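Local structure of prolyl oligopeptidase (Novosphingobium capsulatum, 1YR2) at residues A[121-126]-A[445-450]; A[222-227]-A[252-257]; A[464-469]-A[555-560]; A[512-515]-A[519-522]; A[647-652]-A[710-715]. The protein probably acts as a serine protease that hydrolyses oligopeptides after proline and, far less readily, after alanine. One frame throughout, in Å; residues are numbered along the deposited sequence.

Interaction 1: A[121-126]-A[445-450]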
# COMPACT_ATOMS: atom_id res chain seq x y z
N VAL A 121 25.47 11.37 8.35
CA VAL A 121 24.33 10.65 7.82
C VAL A 121 23.09 11.02 8.66
O VAL A 121 23.17 11.07 9.89
CB VAL A 121 24.60 9.12 7.76
CG1 VAL A 121 24.84 8.55 9.10
CG2 VAL A 121 23.45 8.39 7.10
N PHE A 122 21.96 11.24 8.00
CA PHE A 122 20.68 11.69 8.56
C PHE A 122 19.60 10.65 8.25
O PHE A 122 19.52 10.15 7.13
CB PHE A 122 20.21 13.05 7.97
CG PHE A 122 21.23 14.15 8.07
CD1 PHE A 122 22.28 14.24 7.19
CD2 PHE A 122 21.11 15.13 9.05
CE1 PHE A 122 23.22 15.26 7.28
CE2 PHE A 122 22.01 16.16 9.12
CZ PHE A 122 23.07 16.24 8.28
N TYR A 123 18.81 10.30 9.26
CA TYR A 123 17.75 9.31 9.07
C TYR A 123 16.71 9.44 10.15
O TYR A 123 17.00 9.75 11.28
CB TYR A 123 18.33 7.87 9.01
CG TYR A 123 19.15 7.52 10.24
CD1 TYR A 123 20.43 7.99 10.38
CD2 TYR A 123 18.60 6.78 11.27
CE1 TYR A 123 21.20 7.71 11.48
CE2 TYR A 123 19.35 6.49 12.40
CZ TYR A 123 20.65 6.98 12.50
OH TYR A 123 21.41 6.73 13.61
N SER A 124 15.46 9.21 9.79
CA SER A 124 14.39 9.12 10.76
C SER A 124 14.49 7.79 11.55
O SER A 124 14.99 6.79 11.01
CB SER A 124 13.04 9.32 10.05
OG SER A 124 12.64 8.17 9.35
N TRP A 125 13.99 7.79 12.79
CA TRP A 125 13.88 6.63 13.62
C TRP A 125 12.69 6.77 14.54
O TRP A 125 12.49 7.81 15.11
CB TRP A 125 15.13 6.40 14.46
CG TRP A 125 15.07 5.20 15.30
CD1 TRP A 125 15.30 3.94 14.91
CD2 TRP A 125 14.79 5.14 16.70
NE1 TRP A 125 15.15 3.07 15.95
CE2 TRP A 125 14.86 3.78 17.07
CE3 TRP A 125 14.50 6.09 17.69
CZ2 TRP A 125 14.67 3.35 18.38
CZ3 TRP A 125 14.31 5.68 18.97
CH2 TRP A 125 14.39 4.32 19.32
N ASN A 126 11.92 5.71 14.63
CA ASN A 126 10.87 5.56 15.62
C ASN A 126 11.12 4.32 16.46
O ASN A 126 11.42 3.30 15.95
CB ASN A 126 9.52 5.41 14.90
CG ASN A 126 8.33 5.76 15.81
OD1 ASN A 126 8.17 5.16 16.89
ND2 ASN A 126 7.48 6.73 15.36
N THR A 445 22.46 -5.85 1.16
CA THR A 445 22.86 -6.48 2.40
C THR A 445 22.12 -5.76 3.50
O THR A 445 21.58 -4.66 3.31
CB THR A 445 24.39 -6.30 2.68
OG1 THR A 445 24.77 -4.94 2.49
CG2 THR A 445 25.23 -7.01 1.72
N PRO A 446 22.08 -6.35 4.68
CA PRO A 446 21.46 -5.65 5.82
C PRO A 446 22.13 -4.35 6.22
O PRO A 446 23.34 -4.22 6.15
CB PRO A 446 21.55 -6.70 6.95
CG PRO A 446 21.69 -7.99 6.22
CD PRO A 446 22.53 -7.71 5.00
N TRP A 447 21.33 -3.37 6.65
CA TRP A 447 21.84 -2.15 7.21
C TRP A 447 21.59 -2.20 8.73
O TRP A 447 22.05 -3.12 9.39
CB TRP A 447 21.19 -0.94 6.50
CG TRP A 447 21.80 0.37 6.88
CD1 TRP A 447 23.14 0.70 6.81
CD2 TRP A 447 21.13 1.52 7.43
NE1 TRP A 447 23.33 1.96 7.29
CE2 TRP A 447 22.13 2.49 7.69
CE3 TRP A 447 19.80 1.84 7.73
CZ2 TRP A 447 21.84 3.76 8.22
CZ3 TRP A 447 19.49 3.09 8.27
CH2 TRP A 447 20.52 4.03 8.52
N GLU A 448 20.91 -1.24 9.30
CA GLU A 448 20.64 -1.27 10.72
C GLU A 448 19.85 -2.48 11.12
O GLU A 448 18.79 -2.77 10.53
CB GLU A 448 19.88 -0.03 11.18
CG GLU A 448 20.75 1.22 11.16
CD GLU A 448 21.72 1.28 12.29
OE1 GLU A 448 21.39 0.80 13.40
OE2 GLU A 448 22.80 1.84 12.06
N PRO A 449 20.31 -3.19 12.13
CA PRO A 449 19.45 -4.24 12.71
C PRO A 449 18.12 -3.68 13.24
O PRO A 449 18.09 -2.57 13.77
CB PRO A 449 20.28 -4.77 13.85
CG PRO A 449 21.67 -4.44 13.52
CD PRO A 449 21.63 -3.13 12.78
N VAL A 450 17.05 -4.46 13.10
CA VAL A 450 15.72 -4.10 13.58
C VAL A 450 15.25 -5.22 14.50
O VAL A 450 15.28 -6.39 14.11
CB VAL A 450 14.73 -3.95 12.39
CG1 VAL A 450 13.31 -3.85 12.83
CG2 VAL A 450 15.05 -2.70 11.59
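One face of the Tyr123 ring receives the rim of the Trp447 indole, whose CH2 stands 4.1 Å from Tyr123 CG, while a face of the indole is lined by Glu448 CG, part of Trp447's own segment, 3.5 Å above the indole plane. The six-membered ring of Trp447 meets Tyr123 as a clean T-shaped (edge-to-face) pair: the centroids lie 5.7 Å apart and the planes stand at 87°. The meeting is not centred, since CH2 arrives nearer the CG end of the phenol than its middle. Tyr123 is suited to receive it because its CG sits between the backbone N and the carbonyl carbon (chi1 56°), which swings the ring off strand 121-126, and a chi2 of -78° then turns a face to the other segment. Trp447 reaches across lengthwise and touches with its far corner. No hydrogen bond joins the two segments, so the link is aromatic and apolar, and both residues that make it are buried. Polar fastening comes from next door: Glu448 OE2 forms a salt bridge with Arg138 and accepts a hydrogen bond from Gly145 N. The setting is the seam of a seven-bladed beta-propeller. Strand 120-126 is the second strand of the first blade, and segment 445-450 runs out of strand 443-446, the final strand of the last. As in other prolyl oligopeptidases, no strand is exchanged across this seam. Trp447 bridges it, touching Pro114 of strand 110-117 and Arg138 of strand 134-139 in one blade, and Tyr422 and Val434 in its own.

Interaction 2: A[222-227]-A[252-257]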
# COMPACT_ATOMS: atom_id res chain seq x y z
N LEU A 222 18.31 28.16 -0.07
CA LEU A 222 17.25 27.17 -0.16
C LEU A 222 16.16 27.66 -1.11
O LEU A 222 15.67 28.77 -0.95
CB LEU A 222 16.63 26.96 1.22
CG LEU A 222 15.66 25.77 1.26
CD1 LEU A 222 16.38 24.45 1.47
CD2 LEU A 222 14.61 25.93 2.31
N LEU A 223 15.82 26.84 -2.10
CA LEU A 223 14.65 27.07 -2.96
C LEU A 223 13.40 26.44 -2.36
O LEU A 223 13.43 25.31 -1.85
CB LEU A 223 14.86 26.41 -4.33
CG LEU A 223 15.91 27.02 -5.22
CD1 LEU A 223 16.32 26.03 -6.31
CD2 LEU A 223 15.43 28.28 -5.86
N TYR A 224 12.30 27.18 -2.44
CA TYR A 224 11.04 26.77 -1.87
C TYR A 224 9.90 27.42 -2.66
O TYR A 224 10.11 28.34 -3.45
CB TYR A 224 10.97 27.16 -0.38
CG TYR A 224 10.90 28.66 -0.12
CD1 TYR A 224 12.05 29.46 -0.12
CD2 TYR A 224 9.68 29.28 0.15
CE1 TYR A 224 11.97 30.81 0.11
CE2 TYR A 224 9.59 30.65 0.34
CZ TYR A 224 10.75 31.40 0.37
OH TYR A 224 10.65 32.75 0.64
N SER A 225 8.70 26.91 -2.46
CA SER A 225 7.52 27.48 -3.08
C SER A 225 6.60 28.05 -2.02
O SER A 225 6.51 27.53 -0.91
CB SER A 225 6.79 26.41 -3.89
OG SER A 225 7.67 25.86 -4.88
N ARG A 226 5.95 29.16 -2.37
CA ARG A 226 5.09 29.88 -1.47
C ARG A 226 3.94 30.57 -2.24
O ARG A 226 3.95 30.61 -3.47
CB ARG A 226 5.85 30.93 -0.69
CG ARG A 226 6.50 32.04 -1.53
CD ARG A 226 6.93 33.27 -0.68
NE ARG A 226 5.72 33.96 -0.27
CZ ARG A 226 5.66 34.98 0.60
NH1 ARG A 226 6.78 35.46 1.12
NH2 ARG A 226 4.47 35.50 0.92
N PHE A 227 3.00 31.10 -1.48
CA PHE A 227 1.86 31.86 -1.98
C PHE A 227 1.86 33.24 -1.33
O PHE A 227 2.53 33.46 -0.35
CB PHE A 227 0.54 31.18 -1.66
CG PHE A 227 0.36 29.87 -2.36
CD1 PHE A 227 0.98 28.71 -1.91
CD2 PHE A 227 -0.45 29.80 -3.48
CE1 PHE A 227 0.81 27.47 -2.58
CE2 PHE A 227 -0.61 28.60 -4.14
CZ PHE A 227 0.05 27.42 -3.68
N THR A 252 19.55 36.05 6.27
CA THR A 252 18.82 37.24 5.89
C THR A 252 17.35 37.02 6.20
O THR A 252 16.92 35.88 6.40
CB THR A 252 18.99 37.57 4.40
OG1 THR A 252 18.44 36.51 3.60
CG2 THR A 252 20.46 37.59 3.99
N PRO A 253 16.58 38.09 6.28
CA PRO A 253 15.14 37.96 6.46
C PRO A 253 14.50 37.45 5.18
O PRO A 253 15.03 37.60 4.06
CB PRO A 253 14.68 39.38 6.80
CG PRO A 253 15.77 40.27 6.39
CD PRO A 253 17.01 39.49 6.24
N GLN A 254 13.33 36.85 5.35
CA GLN A 254 12.57 36.37 4.20
C GLN A 254 12.25 37.49 3.23
O GLN A 254 12.10 37.26 2.02
CB GLN A 254 11.28 35.66 4.67
CG GLN A 254 10.44 35.09 3.51
CD GLN A 254 9.31 34.21 3.98
OE1 GLN A 254 8.85 34.35 5.13
NE2 GLN A 254 8.87 33.27 3.12
N SER A 255 12.10 38.72 3.75
CA SER A 255 11.83 39.85 2.87
C SER A 255 12.98 40.14 1.87
O SER A 255 12.77 40.86 0.90
CB SER A 255 11.50 41.10 3.67
OG SER A 255 12.56 41.40 4.54
N ALA A 256 14.17 39.59 2.10
CA ALA A 256 15.27 39.75 1.17
C ALA A 256 15.28 38.68 0.07
O ALA A 256 16.11 38.73 -0.84
CB ALA A 256 16.57 39.76 1.92
N ASP A 257 14.35 37.72 0.14
CA ASP A 257 14.37 36.60 -0.79
C ASP A 257 14.18 37.07 -2.22
O ASP A 257 13.55 38.11 -2.48
CB ASP A 257 13.26 35.56 -0.42
CG ASP A 257 13.59 34.77 0.85
OD1 ASP A 257 14.59 35.11 1.58
OD2 ASP A 257 12.89 33.80 1.21
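Tyr224 OH is held by two side chains of segment 252-257 at once. It gives its proton to Asp257 OD2 at 2.5 Å, a short bond that uses the anti lone pair of that oxygen, and it accepts from Gln254 NE2 at 3.1 Å. The second bond is nearly straight (161° at the hydrogen), and the hydroxyl lies close to the amide plane of Gln254. The carboxylate reaches the phenol at its edge, with the two planes 69° apart. Acting as both donor and acceptor, the hydroxyl is fixed in its rotation. All this happens within one blade of the beta-propeller: Tyr224 stands on strand 221-226, and its partners sit in the turn that leads from strand 244-249 to strand 258-261, where residues 254-256 form a short 3-10 segment. The same turn reaches the preceding blade, because Gln254 OE1 accepts from Lys207 N on strand 204-210. Asp257 OD1, in turn, bonds to His248 ND1. Arg226 passes nearby, its NH1 3.6 Å from Gln254 NE2 without bonding to it. Its guanidinium is turned to its own segment, where NE and NH2 grip Phe227 O side-on, at 3.2 and 3.1 Å, from one face of the carbonyl.

Interaction 3: A[464-469]-A[555-560]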
# COMPACT_ATOMS: atom_id res chain seq x y z
N VAL A 464 3.62 -18.71 -7.63
CA VAL A 464 3.27 -19.67 -8.66
C VAL A 464 2.37 -18.99 -9.65
O VAL A 464 1.85 -17.91 -9.42
CB VAL A 464 2.60 -20.94 -8.07
CG1 VAL A 464 3.58 -21.61 -7.08
CG2 VAL A 464 1.26 -20.63 -7.39
N PHE A 465 2.17 -19.64 -10.78
CA PHE A 465 1.25 -19.14 -11.78
C PHE A 465 0.35 -20.31 -12.15
O PHE A 465 0.84 -21.30 -12.68
CB PHE A 465 2.04 -18.64 -13.01
CG PHE A 465 3.02 -17.55 -12.67
CD1 PHE A 465 4.31 -17.85 -12.26
CD2 PHE A 465 2.64 -16.22 -12.77
CE1 PHE A 465 5.22 -16.83 -11.92
CE2 PHE A 465 3.52 -15.20 -12.42
CZ PHE A 465 4.81 -15.49 -11.99
N TYR A 466 -0.96 -20.17 -11.98
CA TYR A 466 -1.87 -21.29 -12.19
C TYR A 466 -2.92 -20.93 -13.24
O TYR A 466 -3.32 -19.78 -13.32
CB TYR A 466 -2.57 -21.61 -10.86
CG TYR A 466 -3.50 -20.53 -10.39
CD1 TYR A 466 -4.86 -20.51 -10.77
CD2 TYR A 466 -3.05 -19.52 -9.55
CE1 TYR A 466 -5.73 -19.49 -10.30
CE2 TYR A 466 -3.91 -18.50 -9.11
CZ TYR A 466 -5.23 -18.49 -9.51
OH TYR A 466 -6.09 -17.50 -9.07
N PRO A 467 -3.36 -21.91 -14.06
CA PRO A 467 -4.41 -21.66 -15.05
C PRO A 467 -5.82 -21.55 -14.43
O PRO A 467 -6.24 -22.32 -13.57
CB PRO A 467 -4.25 -22.83 -16.07
CG PRO A 467 -3.67 -23.97 -15.26
CD PRO A 467 -2.92 -23.32 -14.05
N SER A 468 -6.53 -20.50 -14.85
CA SER A 468 -7.92 -20.35 -14.53
C SER A 468 -8.71 -21.19 -15.54
O SER A 468 -8.12 -21.83 -16.41
CB SER A 468 -8.32 -18.87 -14.58
OG SER A 468 -9.63 -18.70 -14.12
N LYS A 469 -10.03 -21.16 -15.42
CA LYS A 469 -10.94 -21.93 -16.25
C LYS A 469 -10.68 -21.76 -17.73
O LYS A 469 -10.60 -22.73 -18.47
CB LYS A 469 -12.38 -21.48 -15.97
CG LYS A 469 -13.41 -22.31 -16.67
CD LYS A 469 -14.77 -22.12 -16.03
CE LYS A 469 -15.87 -22.80 -16.85
NZ LYS A 469 -17.13 -22.03 -16.65
N GLY A 555 -8.08 -21.79 -5.16
CA GLY A 555 -8.44 -22.74 -4.12
C GLY A 555 -8.23 -24.19 -4.54
O GLY A 555 -7.60 -24.99 -3.84
N GLU A 556 -8.66 -24.51 -5.75
CA GLU A 556 -8.46 -25.84 -6.30
C GLU A 556 -6.98 -26.22 -6.43
O GLU A 556 -6.60 -27.35 -6.17
CB GLU A 556 -9.19 -25.98 -7.64
CG GLU A 556 -10.69 -25.97 -7.45
CD GLU A 556 -11.48 -26.05 -8.74
OE1 GLU A 556 -11.10 -25.40 -9.75
OE2 GLU A 556 -12.50 -26.78 -8.72
N TRP A 557 -6.17 -25.25 -6.85
CA TRP A 557 -4.76 -25.44 -7.13
C TRP A 557 -4.05 -25.76 -5.83
O TRP A 557 -3.20 -26.64 -5.78
CB TRP A 557 -4.14 -24.18 -7.76
CG TRP A 557 -2.78 -24.41 -8.26
CD1 TRP A 557 -2.42 -24.78 -9.52
CD2 TRP A 557 -1.57 -24.36 -7.50
NE1 TRP A 557 -1.06 -24.92 -9.59
CE2 TRP A 557 -0.51 -24.67 -8.37
CE3 TRP A 557 -1.28 -24.06 -6.15
CZ2 TRP A 557 0.82 -24.72 -7.94
CZ3 TRP A 557 0.05 -24.10 -5.72
CH2 TRP A 557 1.08 -24.47 -6.61
N LEU A 558 -4.40 -25.05 -4.78
CA LEU A 558 -3.71 -25.20 -3.50
C LEU A 558 -3.96 -26.61 -2.92
O LEU A 558 -3.10 -27.19 -2.31
CB LEU A 558 -4.20 -24.15 -2.54
CG LEU A 558 -3.86 -22.66 -2.76
CD1 LEU A 558 -4.75 -21.68 -1.90
CD2 LEU A 558 -2.40 -22.44 -2.52
N ILE A 559 -5.17 -27.11 -3.11
CA ILE A 559 -5.55 -28.46 -2.68
C ILE A 559 -4.91 -29.51 -3.54
O ILE A 559 -4.36 -30.49 -3.01
CB ILE A 559 -7.09 -28.63 -2.59
CG1 ILE A 559 -7.62 -27.65 -1.54
CG2 ILE A 559 -7.43 -30.11 -2.27
CD1 ILE A 559 -9.11 -27.50 -1.45
N ALA A 560 -4.93 -29.29 -4.85
CA ALA A 560 -4.38 -30.26 -5.80
C ALA A 560 -2.87 -30.38 -5.70
O ALA A 560 -2.27 -31.44 -6.00
CB ALA A 560 -4.78 -29.87 -7.21
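Trp557 holds its CG anti to its backbone N (chi1 -170°), which sends the indole outward from helix 555-560 toward strand 464-467, where it lies broadside; on that strand Tyr466 places CG between backbone N and carbonyl carbon (chi1 67°), so its ring leads away from the indole, back along the helix toward Asp550, and CB is left to make the closest approach. The result is an indole covered on one face by two residues that stand two apart on the strand. Val464 takes the six-membered ring: CG2 lies over the face, 4.1 Å from its centroid, and CG1 touches CH2 at 3.8 Å. Tyr466 takes the five-membered ring, its CB 3.9 Å from that centroid and 3.4 Å from Trp557 CD1. Both are CH-pi contacts, and both come from the same side of the indole. The phenol and the indole themselves meet neither as a stack nor edge-to-face, their planes being 42° apart. The backbones pass close here, with the CA atoms of Tyr466 and Trp557 separated by 7.2 Å. No hydrogen bond crosses between the segments, but the far end of Tyr466 is tied about two turns back along the same helix, where its OH bonds to Asp550 O. Trp557 also rests on Met476 and Ile478. This is a helix lying on the outermost strand, 459-467, and its neighbour 473-481, at one edge of the central mixed sheet of an alpha/beta-hydrolase fold; helix 544-560 leads on to strand 569-574, which in this family probably carries the chain into the turn of the serine nucleophile.

Interaction 4: A[512-515]-A[519-522]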
# COMPACT_ATOMS: atom_id res chain seq x y z
N THR A 512 0.37 -13.14 11.78
CA THR A 512 -0.13 -13.88 12.94
C THR A 512 -0.51 -15.30 12.50
O THR A 512 -0.20 -16.28 13.20
CB THR A 512 -1.37 -13.14 13.55
OG1 THR A 512 -0.99 -11.84 14.01
CG2 THR A 512 -1.97 -13.89 14.79
N TRP A 513 -1.24 -15.42 11.39
CA TRP A 513 -1.62 -16.72 10.87
C TRP A 513 -0.40 -17.54 10.48
O TRP A 513 -0.28 -18.68 10.90
CB TRP A 513 -2.53 -16.58 9.66
CG TRP A 513 -3.04 -17.81 9.04
CD1 TRP A 513 -2.53 -18.46 7.98
CD2 TRP A 513 -4.22 -18.54 9.43
NE1 TRP A 513 -3.30 -19.55 7.68
CE2 TRP A 513 -4.35 -19.62 8.55
CE3 TRP A 513 -5.18 -18.36 10.42
CZ2 TRP A 513 -5.41 -20.51 8.61
CZ3 TRP A 513 -6.26 -19.25 10.47
CH2 TRP A 513 -6.35 -20.32 9.59
N ILE A 514 0.50 -16.96 9.71
CA ILE A 514 1.70 -17.67 9.23
C ILE A 514 2.60 -18.11 10.39
O ILE A 514 3.10 -19.24 10.42
CB ILE A 514 2.47 -16.78 8.27
CG1 ILE A 514 1.59 -16.41 7.04
CG2 ILE A 514 3.81 -17.46 7.88
CD1 ILE A 514 2.01 -15.12 6.36
N ASP A 515 2.78 -17.22 11.37
CA ASP A 515 3.60 -17.54 12.54
C ASP A 515 2.83 -18.25 13.64
O ASP A 515 3.34 -18.40 14.77
CB ASP A 515 4.31 -16.32 13.04
CG ASP A 515 5.49 -16.68 13.94
OD1 ASP A 515 6.18 -17.70 13.70
OD2 ASP A 515 5.79 -16.00 14.91
N ALA A 519 -0.69 -21.68 6.49
CA ALA A 519 -0.21 -21.18 5.21
C ALA A 519 -1.06 -20.02 4.80
O ALA A 519 -2.26 -19.97 5.12
CB ALA A 519 -0.25 -22.26 4.17
N PHE A 520 -0.43 -19.04 4.15
CA PHE A 520 -1.10 -17.89 3.59
C PHE A 520 -0.91 -17.88 2.07
O PHE A 520 0.19 -18.16 1.55
CB PHE A 520 -0.61 -16.61 4.25
CG PHE A 520 -1.12 -15.35 3.60
CD1 PHE A 520 -2.45 -14.97 3.76
CD2 PHE A 520 -0.31 -14.59 2.80
CE1 PHE A 520 -2.93 -13.79 3.20
CE2 PHE A 520 -0.79 -13.41 2.19
CZ PHE A 520 -2.13 -13.02 2.40
N ALA A 521 -2.00 -17.61 1.38
CA ALA A 521 -2.00 -17.50 -0.08
C ALA A 521 -2.78 -16.29 -0.50
O ALA A 521 -3.78 -15.93 0.11
CB ALA A 521 -2.61 -18.76 -0.64
N LEU A 522 -2.29 -15.61 -1.51
CA LEU A 522 -2.94 -14.43 -2.04
C LEU A 522 -2.89 -14.53 -3.56
O LEU A 522 -1.81 -14.67 -4.13
CB LEU A 522 -2.23 -13.17 -1.57
CG LEU A 522 -2.84 -11.81 -2.01
CD1 LEU A 522 -2.42 -10.71 -1.11
CD2 LEU A 522 -2.45 -11.44 -3.45
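Helix 508-514 ends at Ile514, with Asp515 the first residue to leave helical torsions, and the chain turns back within a few residues into strand 519-523, bringing the CA atoms of Ile514 and Ala519 to 5.7 Å. Two side chains of the last helical turn then reach the start of the strand in different ways. Trp513, its first torsion fully extended (chi1 -178°), carries its indole toward Ala519 and donates NE1-H to Ala519 O at 2.8 Å. The bond is short but bent, 132° at the hydrogen, and the nitrogen stands above the carbonyl plane by 49°, not on a lone pair. The carbonyl approaches the indole at its edge, and CD1 lies 3.2 Å from the same oxygen. Ile514 meets the next residue with carbon alone: its CG1 and CD1 sit at 3.6 and 3.7 Å from Phe520 CB, with the two side chains at a slant to each other. The phenyl ring runs on past this point and stacks on Phe510. A phenylalanine in place of Trp513 lacks the N-H and would probably leave Ala519 O without this donor, and open a gap against helix 699-717, where the indole touches Gln710 and Leu713. The contact closes the beta-alpha-beta unit of strands 490-493 and 519-523 with the helix between them. All four touching residues are buried, so a polar N-H brought into the interior finds its acceptor in the strand backbone, while Ile514 and Phe520 join helix to strand by apolar contact.

Interaction 5: A[647-652]-A[710-715]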
# COMPACT_ATOMS: atom_id res chain seq x y z
N TYR A 647 -23.01 -25.30 3.64
CA TYR A 647 -22.15 -24.15 3.46
C TYR A 647 -20.99 -24.24 4.44
O TYR A 647 -21.09 -24.86 5.49
CB TYR A 647 -22.95 -22.84 3.70
CG TYR A 647 -23.57 -22.26 2.42
CD1 TYR A 647 -24.28 -23.07 1.51
CD2 TYR A 647 -23.40 -20.94 2.10
CE1 TYR A 647 -24.83 -22.54 0.37
CE2 TYR A 647 -23.95 -20.39 0.91
CZ TYR A 647 -24.68 -21.19 0.10
OH TYR A 647 -25.16 -20.65 -1.07
N PRO A 648 -19.91 -23.54 4.13
CA PRO A 648 -18.84 -23.38 5.09
C PRO A 648 -19.31 -22.64 6.34
O PRO A 648 -20.39 -22.02 6.38
CB PRO A 648 -17.81 -22.52 4.35
CG PRO A 648 -18.37 -22.21 3.04
CD PRO A 648 -19.70 -22.77 2.89
N ALA A 649 -18.49 -22.69 7.36
CA ALA A 649 -18.65 -21.76 8.49
C ALA A 649 -18.36 -20.37 7.94
O ALA A 649 -17.41 -20.20 7.19
CB ALA A 649 -17.70 -22.10 9.61
N ILE A 650 -19.14 -19.36 8.34
CA ILE A 650 -19.02 -18.03 7.80
C ILE A 650 -19.13 -17.03 8.91
O ILE A 650 -20.04 -17.13 9.74
CB ILE A 650 -20.15 -17.74 6.76
CG1 ILE A 650 -20.08 -18.70 5.57
CG2 ILE A 650 -20.07 -16.30 6.27
CD1 ILE A 650 -21.27 -18.61 4.63
N LEU A 651 -18.17 -16.10 8.97
CA LEU A 651 -18.19 -15.01 9.94
C LEU A 651 -18.14 -13.74 9.12
O LEU A 651 -17.06 -13.31 8.64
CB LEU A 651 -17.01 -15.11 10.91
CG LEU A 651 -16.90 -14.08 12.03
CD1 LEU A 651 -18.12 -14.16 12.90
CD2 LEU A 651 -15.61 -14.32 12.81
N VAL A 652 -19.31 -13.15 8.95
CA VAL A 652 -19.47 -11.85 8.33
C VAL A 652 -19.01 -10.75 9.31
O VAL A 652 -19.33 -10.80 10.51
CB VAL A 652 -20.93 -11.65 7.94
CG1 VAL A 652 -21.14 -10.30 7.25
CG2 VAL A 652 -21.45 -12.87 7.14
N GLN A 710 -9.57 -14.93 13.00
CA GLN A 710 -8.63 -16.00 12.81
C GLN A 710 -8.89 -17.22 13.70
O GLN A 710 -8.63 -18.35 13.31
CB GLN A 710 -7.20 -15.50 12.89
CG GLN A 710 -6.81 -14.67 11.67
CD GLN A 710 -5.35 -14.29 11.63
OE1 GLN A 710 -4.52 -14.79 12.44
NE2 GLN A 710 -4.99 -13.44 10.66
N ALA A 711 -9.36 -17.01 14.91
CA ALA A 711 -9.74 -18.14 15.76
C ALA A 711 -10.88 -18.94 15.10
O ALA A 711 -10.86 -20.17 15.13
CB ALA A 711 -10.21 -17.62 17.11
N PHE A 712 -11.86 -18.23 14.54
CA PHE A 712 -12.98 -18.88 13.82
C PHE A 712 -12.44 -19.67 12.63
O PHE A 712 -12.69 -20.87 12.47
CB PHE A 712 -13.98 -17.81 13.39
CG PHE A 712 -15.23 -18.32 12.76
CD1 PHE A 712 -15.32 -18.44 11.39
CD2 PHE A 712 -16.35 -18.54 13.52
CE1 PHE A 712 -16.53 -18.86 10.82
CE2 PHE A 712 -17.57 -18.95 12.95
CZ PHE A 712 -17.65 -19.11 11.63
N LEU A 713 -11.68 -19.02 11.77
CA LEU A 713 -11.09 -19.72 10.62
C LEU A 713 -10.18 -20.89 11.03
O LEU A 713 -10.18 -21.95 10.38
CB LEU A 713 -10.31 -18.74 9.72
CG LEU A 713 -11.10 -17.54 9.19
CD1 LEU A 713 -10.22 -16.66 8.27
CD2 LEU A 713 -12.36 -18.00 8.44
N ALA A 714 -9.36 -20.70 12.06
CA ALA A 714 -8.51 -21.79 12.58
C ALA A 714 -9.31 -22.98 13.07
O ALA A 714 -8.95 -24.11 12.83
CB ALA A 714 -7.64 -21.30 13.74
N HIS A 715 -10.36 -22.71 13.82
CA HIS A 715 -11.20 -23.76 14.41
C HIS A 715 -11.76 -24.65 13.29
O HIS A 715 -11.65 -25.87 13.35
CB HIS A 715 -12.33 -23.11 15.19
CG HIS A 715 -13.18 -24.10 15.92
ND1 HIS A 715 -12.71 -24.81 17.01
CD2 HIS A 715 -14.45 -24.51 15.72
CE1 HIS A 715 -13.67 -25.61 17.45
NE2 HIS A 715 -14.74 -25.44 16.70
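Phe712 lies with one face under Leu651 and its rim against the backbone of the strand. Leu651 CB comes over that face, 3.9 Å from the ring centroid and only 15° off the normal, a well-formed CH-pi contact, while the Leu651 CD2 branch reaches back to Phe712 CB at 3.9 Å; the two side chains thus slant across one another from ring to stem. At the edge, near the ring plane, sits the amide N of Ile650, 3.6 Å from CZ. Ala649 CB also touches CZ at 3.6 Å, coming in at an angle between face and edge. What directs the ring at the strand is its first torsion, a trans chi1 of -175°. With an alanine in place of Phe712, a gap would probably open between helix and strand, leaving Leu651 CB with no ring to cover and the methyl of Ala649 without its partner. Strand 649-652 and helix 710-715 run nearly antiparallel, at 172°, with axes 9.2 Å apart at closest approach. Ile650 and Val652 point to the other face of the sheet, where they meet helix 664-675. The central sheet of the alpha/beta-hydrolase fold is thus covered here by helices on both faces, helix 664-675 on that one and helix 699-717 on the near one, and the latter rests in turn on helix 508-514.

Two domains divide the five contacts. Interactions 1 and 2 lie in the beta-propeller, their centres 33 Å apart; interaction 2, within one blade, is nested along the chain inside the loop that interaction 1 closes between first and last blades. Interactions 3, 4 and 5 follow in the alpha/beta-hydrolase domain and share its central sheet: interaction 4 is nested inside the loop of interaction 3, and interaction 5 comes after both. Leu558 meets Ala521 between 3 and 4, whose centres are 17 Å apart, and Trp513 touches helix 699-717 between 4 and 5, 15 Å apart. None of these contacts touches across the domains, in an enzyme whose domains are thought to move relative to each other.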